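Local coordinates for pyruvate kinase 1 (Trypanosoma brucei brucei, PDB 4KCT), which transfers the phosphoryl group of phosphoenolpyruvate to ADP, yielding pyruvate and ATP, and also has an intrinsic decarboxylase activity towards oxaloacetate, at the interface of chains A and B. Numbering follows the deposited sequence. Chains: chain A/B, Pyruvate kinase 1.

The interface of chains A and B. Residues chain A 273-274, 277; chain B 16, 314, 349-350, 353.
A:Lys274 and B:Glu353 meet at about a right angle and form the tight part of this patch, where the 3-10 helix 272-274 of chain A lies against helix 340-356 of chain B. The patch belongs to a two-fold symmetric interface between subunits of the pyruvate kinase tetramer and has a twin with the chains exchanged. A:Lys274 NZ donates to B:Glu353 OE1 at 2.8 Å, also a salt bridge; OE1 accepts through its syn lone pair, on the side of OE2. A:Lys274 CG lies over the face of the carboxylate, 3.5 Å from B:Glu353 CD, and the turn at the last torsion (chi4 -66°) lowers NZ to its oxygen edge, close to the plane. B:Val16 CG1 closes on the lysine tip, 3.4 Å from A:Lys274 NZ. The methylene stem of A:Glu273 fills the angle between B:Glu353 and B:Ile350, with A:Glu273 CB 3.8 Å from B:Ile350 CA. B:Val314 CG1 touches the backbone at A:Glu273 CA.

The looser side begins where A:Glu273 bends at chi2 and sends its carboxylate towards B:Arg349. A:Glu273 OE2 stays 4.5 Å from B:Glu353 OE1, like charges that B:Arg349 and A:Lys274 probably offset. Carboxylate and guanidinium planes are 48° apart; A:Glu273 OE2 lies at the guanidinium edge, in its plane, with a long salt bridge to B:Arg349 NE, 3.7 Å. Water completes this link, 2.6 Å from A:Glu273 OE1 and hydrogen-bonded to B:Arg349 NH1 and, bent to 142° at the hydrogen, NE.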
loop_
_atom_site.group_PDB
_atom_site.type_symbol
_atom_site.label_atom_id
_atom_site.label_comp_id
_atom_site.label_asym_id
_atom_site.label_seq_id
_atom_site.Cartn_x
_atom_site.Cartn_y
_atom_site.Cartn_z
ATOM N N GLU A 273 30.514 3.122 -11.627
ATOM C CA GLU A 273 29.327 3.649 -10.980
ATOM C C GLU A 273 28.038 2.870 -11.313
ATOM O O GLU A 273 27.121 2.823 -10.504
ATOM C CB GLU A 273 29.175 5.151 -11.284
ATOM C CG GLU A 273 28.874 5.474 -12.759
ATOM C CD GLU A 273 30.121 5.749 -13.591
ATOM O OE1 GLU A 273 31.213 5.223 -13.262
ATOM O OE2 GLU A 273 29.981 6.372 -14.671
ATOM N N LYS A 274 28.029 2.142 -12.429
ATOM C CA LYS A 274 26.873 1.313 -12.778
ATOM C C LYS A 274 26.859 -0.042 -12.077
ATOM O O LYS A 274 25.855 -0.744 -12.098
ATOM C CB LYS A 274 26.761 1.113 -14.282
ATOM C CG LYS A 274 26.252 2.376 -14.966
ATOM C CD LYS A 274 26.000 2.175 -16.441
ATOM C CE LYS A 274 25.616 3.497 -17.113
ATOM N NZ LYS A 274 24.299 4.014 -16.627
ATOM N N VAL A 277 24.030 -0.425 -9.610
ATOM C CA VAL A 277 22.739 -0.648 -10.215
ATOM C C VAL A 277 22.608 -2.130 -10.633
ATOM O O VAL A 277 21.624 -2.783 -10.304
ATOM C CB VAL A 277 22.569 0.251 -11.456
ATOM C CG1 VAL A 277 21.245 -0.029 -12.147
ATOM C CG2 VAL A 277 22.704 1.736 -11.063
ATOM N N VAL B 16 21.289 8.104 -17.964
ATOM C CA VAL B 16 21.166 8.599 -16.584
ATOM C C VAL B 16 20.665 10.036 -16.561
ATOM O O VAL B 16 20.665 10.717 -17.591
ATOM C CB VAL B 16 22.509 8.520 -15.814
ATOM C CG1 VAL B 16 22.986 7.080 -15.747
ATOM C CG2 VAL B 16 23.560 9.396 -16.465
ATOM N N VAL B 314 32.704 2.854 -4.190
ATOM C CA VAL B 314 31.632 3.246 -5.092
ATOM C C VAL B 314 30.270 2.971 -4.439
ATOM O O VAL B 314 29.372 3.845 -4.416
ATOM C CB VAL B 314 31.739 2.525 -6.441
ATOM C CG1 VAL B 314 30.438 2.678 -7.222
ATOM C CG2 VAL B 314 32.946 3.048 -7.229
ATOM N N ARG B 349 29.784 11.226 -10.708
ATOM C CA ARG B 349 29.174 10.202 -11.570
ATOM C C ARG B 349 28.386 9.171 -10.751
ATOM O O ARG B 349 27.339 8.690 -11.189
ATOM C CB ARG B 349 30.250 9.483 -12.425
ATOM C CG ARG B 349 30.836 10.381 -13.514
ATOM C CD ARG B 349 31.536 9.586 -14.622
ATOM N NE ARG B 349 32.699 8.874 -14.116
ATOM C CZ ARG B 349 33.912 9.417 -13.972
ATOM N NH1 ARG B 349 34.916 8.677 -13.515
ATOM N NH2 ARG B 349 34.133 10.686 -14.328
ATOM N N ILE B 350 28.925 8.800 -9.598
ATOM C CA ILE B 350 28.254 7.847 -8.710
ATOM C C ILE B 350 26.961 8.434 -8.161
ATOM O O ILE B 350 25.930 7.749 -8.140
ATOM C CB ILE B 350 29.159 7.418 -7.508
ATOM C CG1 ILE B 350 30.475 6.743 -8.009
ATOM C CG2 ILE B 350 28.384 6.425 -6.603
ATOM C CD1 ILE B 350 31.603 6.835 -6.952
ATOM N N GLU B 353 24.309 8.252 -10.885
ATOM C CA GLU B 353 23.767 6.887 -11.087
ATOM C C GLU B 353 22.780 6.521 -9.975
ATOM O O GLU B 353 21.704 5.998 -10.243
ATOM C CB GLU B 353 24.893 5.834 -11.141
ATOM C CG GLU B 353 25.740 5.922 -12.389
ATOM C CD GLU B 353 25.032 5.371 -13.626
ATOM O OE1 GLU B 353 25.564 5.571 -14.737
ATOM O OE2 GLU B 353 23.971 4.707 -13.476
HETATM O O HOH W 1 33.542 5.868 -14.099
#